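Local coordinates for maltose-binding protein MalE1 (Thermotoga maritima, PDB 6DTU), which binds maltotetraose and probably serves as the extracellular receptor that delivers malto-oligosaccharides to a membrane transporter, at residues D83-Y88 / S304-L309; R146-A152 / I204-N210; V193-K197 / L348-V352. One frame throughout, in Å; residues are numbered along the deposited sequence.

In the fold
Long-range contacts in a two-lobed solute-binding protein show how a chain that passes between lobes is tied within each. Contact 1 closes the widest loop: the 83-88 turn, just before helix 89-94, pairs with residues 304-309 at the start of helix 306-312. Nested inside that loop, contact 2 joins strand 146-149 and the residues just after it to the 204-210 loop. Contact 3 begins within contact 2's loop, on helix 187-201, and ends beyond contact 1 on helix 341-352, so it crosses both. Contacts 2 and 3 touch, through A152 and L205 against L196; contact 1 lies about 37 Å from contact 2 and 39 Å from contact 3, centre to centre.

Contact 1 of 3, residues D83-Y88 / S304-L309; sequences DLKNFY and SRKDVL
Residues 83-88 and 304-309 illustrate how a single beta bridge can join two connections, each of which here leads into a helix. L84-N86 forms a 3-10 segment, with N86 N bonded to D83 O (2.9 Å), after which F87 and Y88 extend; S304 and R305 lead into helix 306-312, with R305 at its N-cap position as Y88 is for helix 89-94. F87 and R305, CA to CA 4.2 Å, form a non-hydrogen-bonded antiparallel pair. The backbone hydrogen bonds lie between their neighbours: N86 O accepts from K306 N at 2.9 Å. S304 O accepts from Y88 N at 3.0 Å.

The side chains are set around R305, whose first three chi angles are all t. Its extended chain passes F87 (chi1 m), placing R305 CB over the face of the F87 ring in a CH-pi contact, 4.2 Å from its centroid. R305 NH1 reaches D83 OD1 at 2.9 Å, while D307, with chi1 p, turns back so that OD1 meets R305 NE (2.7 Å) and OD2 meets R305 NH2 (2.9 Å). Y88, chi1 m, spreads its ring over K306 CB, 4.1 Å from the centroid, and its CE2 touches L309 CD2 at 3.8 Å. One water links N86 O to D307 N; another joins Y88 OH to K306 O.

R305 NH1 also bonds A287 O, and S304 bonds Y106 through the backbone, so the bridge lies beside strand 100-109 of the larger mixed sheet. R305 is buried, and its charge is met by the carboxylates of D83 and D307; one salt-bridge network thus spans both segments.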
ATOM      1  N   ASP A  83      14.146   2.550  21.631  1.00 17.73           N
ATOM      2  CA  ASP A  83      12.734   2.693  21.308  1.00 16.80           C
ATOM      3  C   ASP A  83      12.122   1.473  20.645  1.00 15.73           C
ATOM      4  O   ASP A  83      10.931   1.515  20.353  1.00 15.36           O
ATOM      5  CB  ASP A  83      12.469   3.925  20.452  1.00 16.28           C
ATOM      6  CG  ASP A  83      12.507   5.189  21.265  1.00 22.94           C
ATOM      7  OD1 ASP A  83      11.468   5.555  21.841  1.00 20.43           O
ATOM      8  OD2 ASP A  83      13.595   5.796  21.365  1.00 30.52           O
ATOM      9  N   LEU A  84      12.881   0.394  20.442  1.00 15.82           N
ATOM     10  CA  LEU A  84      12.344  -0.771  19.746  1.00 14.50           C
ATOM     11  C   LEU A  84      11.097  -1.328  20.437  1.00 16.93           C
ATOM     12  O   LEU A  84      10.122  -1.693  19.768  1.00 15.53           O
ATOM     13  CB  LEU A  84      13.444  -1.835  19.637  1.00 16.61           C
ATOM     14  CG  LEU A  84      13.123  -3.209  19.062  1.00 19.62           C
ATOM     15  CD1 LEU A  84      12.880  -3.043  17.574  1.00 23.28           C
ATOM     16  CD2 LEU A  84      14.257  -4.191  19.346  1.00 21.26           C
ATOM     17  N   LYS A  85      11.066  -1.307  21.774  1.00 14.12           N
ATOM     18  CA  LYS A  85       9.910  -1.837  22.502  1.00 15.52           C
ATOM     19  C   LYS A  85       8.632  -1.064  22.213  1.00 14.96           C
ATOM     20  O   LYS A  85       7.528  -1.580  22.436  1.00 15.60           O
ATOM     21  CB  LYS A  85      10.181  -1.832  24.009  1.00 15.49           C
ATOM     22  CG  LYS A  85      10.184  -0.425  24.609  1.00 16.97           C
ATOM     23  CD  LYS A  85      10.567  -0.442  26.078  1.00 17.46           C
ATOM     24  CE  LYS A  85      10.587   0.943  26.679  1.00 20.74           C
ATOM     25  NZ  LYS A  85       9.250   1.601  26.652  1.00 22.60           N
ATOM     26  N   ASN A  86       8.744   0.155  21.720  1.00 14.63           N
ATOM     27  CA  ASN A  86       7.555   0.978  21.583  1.00 14.80           C
ATOM     28  C   ASN A  86       6.789   0.729  20.303  1.00 14.20           C
ATOM     29  O   ASN A  86       5.725   1.326  20.113  1.00 14.99           O
ATOM     30  CB  ASN A  86       7.927   2.451  21.716  1.00 14.15           C
ATOM     31  CG  ASN A  86       8.508   2.753  23.073  1.00 15.54           C
ATOM     32  OD1 ASN A  86       7.906   2.419  24.095  1.00 19.10           O
ATOM     33  ND2 ASN A  86       9.670   3.393  23.102  1.00 18.49           N
ATOM     34  N   PHE A  87       7.300  -0.117  19.423  1.00 13.56           N
ATOM     35  CA  PHE A  87       6.640  -0.410  18.164  1.00 13.00           C
ATOM     36  C   PHE A  87       5.950  -1.760  18.244  1.00 14.91           C
ATOM     37  O   PHE A  87       6.452  -2.685  18.889  1.00 14.59           O
ATOM     38  CB  PHE A  87       7.665  -0.384  17.023  1.00 14.33           C
ATOM     39  CG  PHE A  87       8.155   0.998  16.732  1.00 13.59           C
ATOM     40  CD1 PHE A  87       7.556   1.747  15.743  1.00 13.63           C
ATOM     41  CD2 PHE A  87       9.132   1.594  17.517  1.00 15.87           C
ATOM     42  CE1 PHE A  87       7.969   3.037  15.490  1.00 14.33           C
ATOM     43  CE2 PHE A  87       9.542   2.887  17.278  1.00 18.12           C
ATOM     44  CZ  PHE A  87       8.965   3.607  16.260  1.00 16.94           C
ATOM     45  N   TYR A  88       4.798  -1.875  17.586  1.00 15.13           N
ATOM     46  CA  TYR A  88       4.098  -3.155  17.573  1.00 13.62           C
ATOM     47  C   TYR A  88       4.969  -4.212  16.916  1.00 14.05           C
ATOM     48  O   TYR A  88       5.610  -3.964  15.892  1.00 13.41           O
ATOM     49  CB  TYR A  88       2.768  -3.039  16.828  1.00 14.62           C
ATOM     50  CG  TYR A  88       1.609  -2.478  17.640  1.00 17.50           C
ATOM     51  CD1 TYR A  88       0.948  -3.255  18.580  1.00 18.00           C
ATOM     52  CD2 TYR A  88       1.180  -1.179  17.461  1.00 16.49           C
ATOM     53  CE1 TYR A  88      -0.112  -2.751  19.322  1.00 14.08           C
ATOM     54  CE2 TYR A  88       0.115  -0.660  18.202  1.00 17.83           C
ATOM     55  CZ  TYR A  88      -0.525  -1.449  19.121  1.00 18.18           C
ATOM     56  OH  TYR A  88      -1.568  -0.940  19.856  1.00 20.56           O
ATOM     57  N   SER A 304       2.262   2.690  13.666  1.00 15.74           N
ATOM     58  CA  SER A 304       2.892   1.469  14.163  1.00 13.57           C
ATOM     59  C   SER A 304       3.513   1.611  15.538  1.00 16.10           C
ATOM     60  O   SER A 304       3.779   0.591  16.185  1.00 12.71           O
ATOM     61  CB  SER A 304       3.926   0.934  13.171  1.00 13.64           C
ATOM     62  OG  SER A 304       3.296   0.497  11.982  1.00 16.12           O
ATOM     63  N   ARG A 305       3.745   2.831  16.008  1.00 13.40           N
ATOM     64  CA  ARG A 305       4.265   3.014  17.349  1.00 15.01           C
ATOM     65  C   ARG A 305       3.035   3.017  18.250  1.00 15.61           C
ATOM     66  O   ARG A 305       2.085   3.762  18.003  1.00 16.28           O
ATOM     67  CB  ARG A 305       4.993   4.358  17.429  1.00 17.37           C
ATOM     68  CG  ARG A 305       5.615   4.584  18.795  1.00 15.99           C
ATOM     69  CD  ARG A 305       6.551   5.762  18.924  1.00 15.65           C
ATOM     70  NE  ARG A 305       6.627   5.989  20.349  1.00 15.17           N
ATOM     71  CZ  ARG A 305       7.728   5.991  21.086  1.00 13.89           C
ATOM     72  NH1 ARG A 305       8.933   5.819  20.544  1.00 13.82           N
ATOM     73  NH2 ARG A 305       7.602   6.168  22.384  1.00 17.52           N
ATOM     74  N   LYS A 306       3.044   2.147  19.269  1.00 15.92           N
ATOM     75  CA  LYS A 306       1.822   1.861  20.027  1.00 13.37           C
ATOM     76  C   LYS A 306       1.254   3.113  20.697  1.00 15.29           C
ATOM     77  O   LYS A 306       0.044   3.372  20.633  1.00 15.73           O
ATOM     78  CB  LYS A 306       2.113   0.769  21.062  1.00 16.58           C
ATOM     79  CG  LYS A 306       0.967   0.412  22.012  1.00 20.78           C
ATOM     80  CD  LYS A 306       1.414  -0.623  23.069  1.00 17.11           C
ATOM     81  CE  LYS A 306       2.276   0.047  24.134  1.00 20.55           C
ATOM     82  NZ  LYS A 306       3.057  -0.939  24.895  1.00 22.16           N
ATOM     83  N   ASP A 307       2.115   3.916  21.313  1.00 16.34           N
ATOM     84  CA  ASP A 307       1.628   5.095  22.012  1.00 14.53           C
ATOM     85  C   ASP A 307       1.141   6.203  21.081  1.00 18.63           C
ATOM     86  O   ASP A 307       0.501   7.153  21.553  1.00 19.13           O
ATOM     87  CB  ASP A 307       2.598   5.584  23.100  1.00 15.27           C
ATOM     88  CG  ASP A 307       3.984   5.928  22.591  1.00 17.70           C
ATOM     89  OD1 ASP A 307       4.150   6.134  21.371  1.00 19.63           O
ATOM     90  OD2 ASP A 307       4.908   6.030  23.445  1.00 16.20           O
ATOM     91  N   VAL A 308       1.513   6.159  19.808  1.00 15.78           N
ATOM     92  CA  VAL A 308       0.971   7.074  18.819  1.00 15.99           C
ATOM     93  C   VAL A 308      -0.380   6.578  18.313  1.00 17.92           C
ATOM     94  O   VAL A 308      -1.326   7.365  18.165  1.00 15.49           O
ATOM     95  CB  VAL A 308       2.001   7.293  17.696  1.00 14.88           C
ATOM     96  CG1 VAL A 308       1.381   8.146  16.591  1.00 14.64           C
ATOM     97  CG2 VAL A 308       3.262   7.947  18.297  1.00 14.86           C
ATOM     98  N   LEU A 309      -0.511   5.264  18.092  1.00 17.47           N
ATOM     99  CA  LEU A 309      -1.816   4.720  17.726  1.00 16.46           C
ATOM    100  C   LEU A 309      -2.846   5.080  18.780  1.00 18.05           C
ATOM    101  O   LEU A 309      -3.971   5.471  18.447  1.00 20.23           O
ATOM    102  CB  LEU A 309      -1.755   3.204  17.506  1.00 15.70           C
ATOM    103  CG  LEU A 309      -3.024   2.590  16.911  1.00 15.94           C
ATOM    104  CD1 LEU A 309      -3.313   3.237  15.556  1.00 16.92           C
ATOM    105  CD2 LEU A 309      -2.881   1.091  16.751  1.00 19.52           C
TER
HETATM  106  O   HOH W   1       4.692   2.941  22.126  1.00 21.19           O
HETATM  107  O   HOH W   2      -2.037   1.399  21.018  1.00 22.65           O

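Contact 2 of 3, residues R146-A152 / I204-N210; sequences RGFITSA and ILDPSDN
An arginine can fasten a loop to the edge of a sheet by reaching a buried aspartate, and in this periplasmic-binding-protein fold R146 does so: strand 146-149, outermost in its four-stranded sheet, meets the loop between helices 187-201 and 211-219. The chain turns a corner at G147, then runs extended from F148 to T150. Opposite, D206-D209 forms a type I beta turn (D209 N to D206 O, 2.9 Å). CA atoms approach at F148-I204 and I149-L205, both 6.2 Å, and at S151-N210, 4.0 Å.

Charge dominates the polar part. R146, with its first three chi angles all m, curls so that NH1 meets D209 OD1 at 2.9 Å and NH2 meets D209 OD2 at 2.7 Å, a bidentate salt bridge. R146 NH2 also bonds I204 O (3.1 Å) and F148 O (2.8 Å); F148 O and I204 O, both acceptors, lie 3.1 Å apart with this shared donor. D209 OD2 in turn accepts from D206 N at 2.9 Å, and D206 OD2 takes S208 N at 3.0 Å in an Asx turn.

Apolar contacts fill the space beside it. F148 CD2 lies 3.5 Å from L205 CD2, F148 CB 3.7 Å from I204 CG2, and A152 CB 4.1 Å from L205 CD1. Helices 127-140 and 187-201 extend this packing through A134 and L199.

Near the sugar pocket, the S151 side chain is about 7 Å from a bound glucose unit; its OG also bonds E154. A weak bond runs from A152 N to D209 O (3.4 Å), and one water donates to S151 OG at 2.8 Å and to D209 O at 2.9 Å.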
ATOM      1  N   ARG A 146     -18.417  10.211 -11.557  1.00 17.98           N
ATOM      2  CA  ARG A 146     -18.316   8.768 -11.668  1.00 17.62           C
ATOM      3  C   ARG A 146     -18.889   8.150 -10.403  1.00 19.36           C
ATOM      4  O   ARG A 146     -18.574   8.590  -9.294  1.00 16.45           O
ATOM      5  CB  ARG A 146     -16.847   8.363 -11.811  1.00 16.74           C
ATOM      6  CG  ARG A 146     -16.286   8.420 -13.229  1.00 17.68           C
ATOM      7  CD  ARG A 146     -16.873   7.296 -14.108  1.00 17.47           C
ATOM      8  NE  ARG A 146     -16.487   5.986 -13.584  1.00 19.68           N
ATOM      9  CZ  ARG A 146     -15.347   5.362 -13.859  1.00 20.57           C
ATOM     10  NH1 ARG A 146     -14.451   5.901 -14.682  1.00 19.67           N
ATOM     11  NH2 ARG A 146     -15.100   4.180 -13.309  1.00 17.88           N
ATOM     12  N   GLY A 147     -19.747   7.144 -10.574  1.00 18.11           N
ATOM     13  CA  GLY A 147     -20.306   6.456  -9.422  1.00 17.13           C
ATOM     14  C   GLY A 147     -19.271   5.681  -8.627  1.00 17.73           C
ATOM     15  O   GLY A 147     -19.301   5.694  -7.393  1.00 16.52           O
ATOM     16  N   PHE A 148     -18.339   5.015  -9.314  1.00 17.04           N
ATOM     17  CA  PHE A 148     -17.345   4.179  -8.650  1.00 15.95           C
ATOM     18  C   PHE A 148     -16.085   4.114  -9.501  1.00 16.59           C
ATOM     19  O   PHE A 148     -16.164   3.962 -10.723  1.00 17.30           O
ATOM     20  CB  PHE A 148     -17.887   2.762  -8.423  1.00 15.54           C
ATOM     21  CG  PHE A 148     -16.892   1.825  -7.807  1.00 16.34           C
ATOM     22  CD1 PHE A 148     -16.578   1.913  -6.454  1.00 17.36           C
ATOM     23  CD2 PHE A 148     -16.224   0.894  -8.598  1.00 17.19           C
ATOM     24  CE1 PHE A 148     -15.621   1.072  -5.888  1.00 17.56           C
ATOM     25  CE2 PHE A 148     -15.276   0.038  -8.041  1.00 19.12           C
ATOM     26  CZ  PHE A 148     -14.977   0.133  -6.679  1.00 17.85           C
ATOM     27  N   ILE A 149     -14.924   4.246  -8.852  1.00 14.31           N
ATOM     28  CA  ILE A 149     -13.629   4.090  -9.508  1.00 15.32           C
ATOM     29  C   ILE A 149     -12.658   3.370  -8.581  1.00 15.29           C
ATOM     30  O   ILE A 149     -12.544   3.700  -7.397  1.00 15.24           O
ATOM     31  CB  ILE A 149     -12.986   5.426  -9.947  1.00 14.45           C
ATOM     32  CG1 ILE A 149     -13.999   6.430 -10.486  1.00 18.26           C
ATOM     33  CG2 ILE A 149     -11.910   5.169 -11.010  1.00 15.38           C
ATOM     34  CD1 ILE A 149     -13.328   7.767 -10.797  1.00 18.29           C
ATOM     35  N   THR A 150     -11.893   2.446  -9.150  1.00 17.70           N
ATOM     36  CA  THR A 150     -10.628   2.038  -8.557  1.00 12.21           C
ATOM     37  C   THR A 150      -9.670   1.739  -9.700  1.00 15.64           C
ATOM     38  O   THR A 150     -10.021   1.882 -10.877  1.00 14.48           O
ATOM     39  CB  THR A 150     -10.784   0.897  -7.544  1.00 13.04           C
ATOM     40  OG1 THR A 150      -9.546   0.745  -6.836  1.00 14.33           O
ATOM     41  CG2 THR A 150     -11.111  -0.419  -8.259  1.00 15.80           C
ATOM     42  N   SER A 151      -8.446   1.343  -9.350  1.00 13.49           N
ATOM     43  CA  SER A 151      -7.454   1.022 -10.373  1.00 14.74           C
ATOM     44  C   SER A 151      -7.761  -0.382 -10.888  1.00 17.23           C
ATOM     45  O   SER A 151      -7.306  -1.387 -10.338  1.00 15.76           O
ATOM     46  CB  SER A 151      -6.054   1.159  -9.789  1.00 16.54           C
ATOM     47  OG  SER A 151      -5.105   1.164 -10.843  1.00 16.60           O
ATOM     48  N   ALA A 152      -8.530  -0.446 -11.991  1.00 12.97           N
ATOM     49  CA  ALA A 152      -9.203  -1.678 -12.403  1.00 16.14           C
ATOM     50  C   ALA A 152      -8.246  -2.792 -12.810  1.00 17.35           C
ATOM     51  O   ALA A 152      -8.585  -3.981 -12.688  1.00 14.82           O
ATOM     52  CB  ALA A 152     -10.150  -1.359 -13.554  1.00 16.79           C
ATOM     53  N   ILE A 204     -19.663   0.045 -14.643  1.00 22.41           N
ATOM     54  CA  ILE A 204     -19.299   0.708 -13.389  0.73 19.93           C
ATOM     55  C   ILE A 204     -17.839   1.137 -13.417  1.00 20.00           C
ATOM     56  O   ILE A 204     -17.454   2.151 -12.819  1.00 18.66           O
ATOM     57  CB  ILE A 204     -19.555  -0.268 -12.222  0.73 21.02           C
ATOM     58  CG1 ILE A 204     -20.976  -0.819 -12.286  0.73 22.29           C
ATOM     59  CG2 ILE A 204     -19.271   0.382 -10.864  0.73 22.71           C
ATOM     60  CD1 ILE A 204     -22.007   0.247 -12.157  0.73 21.67           C
ATOM     61  N   LEU A 205     -16.992   0.317 -14.043  1.00 19.44           N
ATOM     62  CA  LEU A 205     -15.588   0.621 -14.242  1.00 16.77           C
ATOM     63  C   LEU A 205     -15.303   0.700 -15.729  1.00 20.36           C
ATOM     64  O   LEU A 205     -15.906  -0.016 -16.543  1.00 21.35           O
ATOM     65  CB  LEU A 205     -14.685  -0.451 -13.637  1.00 15.47           C
ATOM     66  CG  LEU A 205     -14.649  -0.500 -12.118  1.00 15.15           C
ATOM     67  CD1 LEU A 205     -13.743  -1.625 -11.685  1.00 18.40           C
ATOM     68  CD2 LEU A 205     -14.221   0.846 -11.515  1.00 16.32           C
ATOM     69  N   ASP A 206     -14.377   1.544 -16.065  1.00 17.22           N
ATOM     70  CA  ASP A 206     -13.951   1.692 -17.436  1.00 18.52           C
ATOM     71  C   ASP A 206     -12.592   1.037 -17.613  1.00 19.80           C
ATOM     72  O   ASP A 206     -11.751   1.101 -16.708  1.00 16.96           O
ATOM     73  CB  ASP A 206     -13.855   3.174 -17.805  1.00 19.94           C
ATOM     74  CG  ASP A 206     -13.557   3.385 -19.285  1.00 28.09           C
ATOM     75  OD1 ASP A 206     -14.514   3.374 -20.094  1.00 30.42           O
ATOM     76  OD2 ASP A 206     -12.369   3.528 -19.651  1.00 28.28           O
ATOM     77  N   PRO A 207     -12.350   0.406 -18.764  1.00 19.69           N
ATOM     78  CA  PRO A 207     -11.082  -0.300 -18.989  1.00 20.25           C
ATOM     79  C   PRO A 207      -9.842   0.553 -18.768  1.00 18.59           C
ATOM     80  O   PRO A 207      -8.777   0.018 -18.468  1.00 23.13           O
ATOM     81  CB  PRO A 207     -11.194  -0.743 -20.456  1.00 20.88           C
ATOM     82  CG  PRO A 207     -12.663  -0.838 -20.716  1.00 24.09           C
ATOM     83  CD  PRO A 207     -13.319   0.198 -19.856  1.00 21.28           C
ATOM     84  N   SER A 208      -9.960   1.870 -18.887  1.00 19.88           N
ATOM     85  CA  SER A 208      -8.812   2.748 -18.704  1.00 17.70           C
ATOM     86  C   SER A 208      -8.610   3.199 -17.261  1.00 18.85           C
ATOM     87  O   SER A 208      -7.618   3.882 -16.985  1.00 18.77           O
ATOM     88  CB  SER A 208      -8.958   3.997 -19.574  1.00 20.04           C
ATOM     89  OG  SER A 208     -10.094   4.734 -19.172  1.00 19.68           O
ATOM     90  N   ASP A 209      -9.498   2.822 -16.340  1.00 14.34           N
ATOM     91  CA  ASP A 209      -9.406   3.303 -14.962  1.00 15.47           C
ATOM     92  C   ASP A 209      -8.069   2.907 -14.339  1.00 15.48           C
ATOM     93  O   ASP A 209      -7.642   1.753 -14.448  1.00 17.55           O
ATOM     94  CB  ASP A 209     -10.545   2.735 -14.109  1.00 12.08           C
ATOM     95  CG  ASP A 209     -11.881   3.394 -14.380  1.00 17.29           C
ATOM     96  OD1 ASP A 209     -11.909   4.507 -14.952  1.00 18.69           O
ATOM     97  OD2 ASP A 209     -12.905   2.807 -13.969  1.00 15.43           O
ATOM     98  N   ASN A 210      -7.390   3.880 -13.735  1.00 15.32           N
ATOM     99  CA  ASN A 210      -6.110   3.641 -13.073  1.00 15.22           C
ATOM    100  C   ASN A 210      -6.055   4.450 -11.777  1.00 14.82           C
ATOM    101  O   ASN A 210      -7.028   5.102 -11.369  1.00 14.78           O
ATOM    102  CB  ASN A 210      -4.901   3.920 -13.983  1.00 15.21           C
ATOM    103  CG  ASN A 210      -4.808   5.366 -14.422  1.00 16.84           C
ATOM    104  OD1 ASN A 210      -5.433   6.249 -13.840  1.00 17.01           O
ATOM    105  ND2 ASN A 210      -3.947   5.632 -15.404  1.00 18.24           N
TER
HETATM  106  O   HOH W   3     -18.745   4.593 -12.207  1.00 18.34           O
HETATM  107  O   HOH W   4      -5.491   0.092 -13.452  1.00 16.02           O

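Contact 3 of 3, residues V193-K197 / L348-V352; sequences VKLLK and LNLVV
Helices 193-197 and 348-352, short pieces of helices 187-201 and 341-352, run in broadly the same direction, their axes crossing at -41° with a closest approach of 10.2 Å. Each is regular, with K197 N to V193 O and V352 N to L348 O both at 2.9 Å. The CA atoms are nearest at V193-L348, 7.9 Å, and closer still at K197-V352, 6.2 Å, so the backbones converge toward their C-terminal ends.

Interlocking aliphatic side chains fill the gap. V193 and L196 (both chi1 t) point toward the partner helix, as does V351 (chi1 t). V193 CG1 sits 3.8 Å from L348 CD2 and 4.1 Å from V351 CG1; L196 CD2 lies 3.9 Å from L348 CD2 and 3.8 Å from V352 CG1. K197 stretches through three t angles before a p chi4 brings NZ to V351 O, a weak hydrogen bond of 3.1 Å.

I158 of helix 155-164 touches both L196 and L348, while V358 of helix 358-374 touches both V193 and V351. This packing ties helix 341-352 to helix 187-201 within one lobe of the two-lobed periplasmic-binding-protein fold.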
ATOM      1  N   VAL A 193     -11.933 -12.237  -9.786  1.00 18.77           N
ATOM      2  CA  VAL A 193     -11.674 -11.478 -11.008  1.00 16.41           C
ATOM      3  C   VAL A 193     -12.916 -11.446 -11.894  1.00 18.55           C
ATOM      4  O   VAL A 193     -13.108 -10.507 -12.676  1.00 18.10           O
ATOM      5  CB  VAL A 193     -10.427 -12.044 -11.715  1.00 17.74           C
ATOM      6  CG1 VAL A 193     -10.140 -11.312 -13.017  1.00 20.16           C
ATOM      7  CG2 VAL A 193      -9.196 -11.926 -10.796  1.00 15.83           C
ATOM      8  N   LYS A 194     -13.789 -12.446 -11.771  1.00 19.56           N
ATOM      9  CA  LYS A 194     -15.067 -12.370 -12.473  1.00 18.65           C
ATOM     10  C   LYS A 194     -15.945 -11.261 -11.919  1.00 17.61           C
ATOM     11  O   LYS A 194     -16.745 -10.689 -12.666  1.00 17.92           O
ATOM     12  CB  LYS A 194     -15.784 -13.719 -12.458  1.00 19.91           C
ATOM     13  CG  LYS A 194     -15.177 -14.715 -13.431  1.00 21.57           C
ATOM     14  CD  LYS A 194     -16.041 -15.959 -13.510  1.00 20.88           C
ATOM     15  CE  LYS A 194     -15.489 -16.951 -14.528  1.00 23.94           C
ATOM     16  NZ  LYS A 194     -15.170 -16.320 -15.840  1.00 28.87           N
ATOM     17  N   LEU A 195     -15.817 -10.945 -10.620  1.00 17.20           N
ATOM     18  CA  LEU A 195     -16.486  -9.761 -10.087  1.00 18.48           C
ATOM     19  C   LEU A 195     -15.917  -8.484 -10.711  1.00 20.23           C
ATOM     20  O   LEU A 195     -16.680  -7.602 -11.119  1.00 21.14           O
ATOM     21  CB  LEU A 195     -16.392  -9.745  -8.561  1.00 20.72           C
ATOM     22  CG  LEU A 195     -16.979  -8.521  -7.841  1.00 23.00           C
ATOM     23  CD1 LEU A 195     -18.475  -8.443  -8.085  1.00 22.86           C
ATOM     24  CD2 LEU A 195     -16.662  -8.530  -6.346  1.00 24.26           C
ATOM     25  N   LEU A 196     -14.586  -8.383 -10.840  1.00 16.16           N
ATOM     26  CA  LEU A 196     -14.006  -7.241 -11.541  1.00 20.98           C
ATOM     27  C   LEU A 196     -14.561  -7.141 -12.952  1.00 17.14           C
ATOM     28  O   LEU A 196     -14.951  -6.054 -13.400  1.00 19.48           O
ATOM     29  CB  LEU A 196     -12.478  -7.365 -11.584  1.00 17.58           C
ATOM     30  CG  LEU A 196     -11.742  -6.406 -12.530  1.00 17.97           C
ATOM     31  CD1 LEU A 196     -11.992  -4.973 -12.080  1.00 16.01           C
ATOM     32  CD2 LEU A 196     -10.268  -6.740 -12.562  1.00 20.39           C
ATOM     33  N   LYS A 197     -14.647  -8.272 -13.653  1.00 19.49           N
ATOM     34  CA  LYS A 197     -15.153  -8.223 -15.021  1.00 18.11           C
ATOM     35  C   LYS A 197     -16.617  -7.800 -15.058  1.00 20.55           C
ATOM     36  O   LYS A 197     -17.026  -7.046 -15.949  1.00 19.33           O
ATOM     37  CB  LYS A 197     -14.937  -9.558 -15.738  1.00 25.50           C
ATOM     38  CG  LYS A 197     -15.307  -9.473 -17.210  1.00 23.94           C
ATOM     39  CD  LYS A 197     -14.846 -10.661 -18.023  1.00 31.90           C
ATOM     40  CE  LYS A 197     -15.001 -10.338 -19.499  1.00 34.62           C
ATOM     41  NZ  LYS A 197     -13.801  -9.602 -20.008  1.00 35.54           N
ATOM     42  N   LEU A 348      -4.750  -8.762 -15.334  1.00 14.59           N
ATOM     43  CA  LEU A 348      -5.937  -7.937 -15.141  1.00 16.99           C
ATOM     44  C   LEU A 348      -6.124  -6.954 -16.283  1.00 14.94           C
ATOM     45  O   LEU A 348      -7.270  -6.663 -16.648  1.00 17.32           O
ATOM     46  CB  LEU A 348      -5.879  -7.195 -13.804  1.00 15.13           C
ATOM     47  CG  LEU A 348      -5.914  -8.188 -12.646  1.00 15.55           C
ATOM     48  CD1 LEU A 348      -5.827  -7.429 -11.343  1.00 18.68           C
ATOM     49  CD2 LEU A 348      -7.150  -9.070 -12.696  1.00 16.91           C
ATOM     50  N   ASN A 349      -5.029  -6.461 -16.880  1.00 16.39           N
ATOM     51  CA  ASN A 349      -5.156  -5.614 -18.064  1.00 16.81           C
ATOM     52  C   ASN A 349      -5.870  -6.349 -19.189  1.00 16.93           C
ATOM     53  O   ASN A 349      -6.739  -5.778 -19.864  1.00 20.08           O
ATOM     54  CB  ASN A 349      -3.784  -5.124 -18.529  1.00 15.48           C
ATOM     55  CG  ASN A 349      -3.859  -4.328 -19.825  1.00 19.66           C
ATOM     56  OD1 ASN A 349      -3.966  -4.906 -20.908  1.00 24.24           O
ATOM     57  ND2 ASN A 349      -3.763  -3.022 -19.726  1.00 26.09           N
ATOM     58  N   LEU A 350      -5.509  -7.615 -19.414  1.00 16.90           N
ATOM     59  CA  LEU A 350      -6.181  -8.400 -20.445  1.00 17.87           C
ATOM     60  C   LEU A 350      -7.657  -8.571 -20.142  1.00 19.01           C
ATOM     61  O   LEU A 350      -8.497  -8.464 -21.041  1.00 19.72           O
ATOM     62  CB  LEU A 350      -5.528  -9.772 -20.550  1.00 17.48           C
ATOM     63  CG  LEU A 350      -4.076  -9.778 -21.016  1.00 21.65           C
ATOM     64  CD1 LEU A 350      -3.551 -11.200 -21.027  1.00 22.66           C
ATOM     65  CD2 LEU A 350      -4.032  -9.161 -22.409  1.00 19.74           C
ATOM     66  N   VAL A 351      -7.997  -8.820 -18.877  1.00 18.21           N
ATOM     67  CA  VAL A 351      -9.390  -9.061 -18.517  1.00 18.06           C
ATOM     68  C   VAL A 351     -10.227  -7.804 -18.725  1.00 19.56           C
ATOM     69  O   VAL A 351     -11.294  -7.844 -19.348  1.00 18.96           O
ATOM     70  CB  VAL A 351      -9.493  -9.579 -17.072  1.00 18.92           C
ATOM     71  CG1 VAL A 351     -10.954  -9.610 -16.641  1.00 19.03           C
ATOM     72  CG2 VAL A 351      -8.870 -10.971 -16.947  1.00 19.99           C
ATOM     73  N   VAL A 352      -9.774  -6.668 -18.184  1.00 18.14           N
ATOM     74  CA  VAL A 352     -10.604  -5.475 -18.284  1.00 17.19           C
ATOM     75  C   VAL A 352     -10.708  -4.961 -19.703  1.00 17.82           C
ATOM     76  O   VAL A 352     -11.627  -4.194 -20.015  1.00 20.67           O
ATOM     77  CB  VAL A 352     -10.225  -4.341 -17.307  1.00 17.16           C
ATOM     78  CG1 VAL A 352     -10.341  -4.799 -15.872  1.00 20.63           C
ATOM     79  CG2 VAL A 352      -8.842  -3.826 -17.618  1.00 21.77           C
TER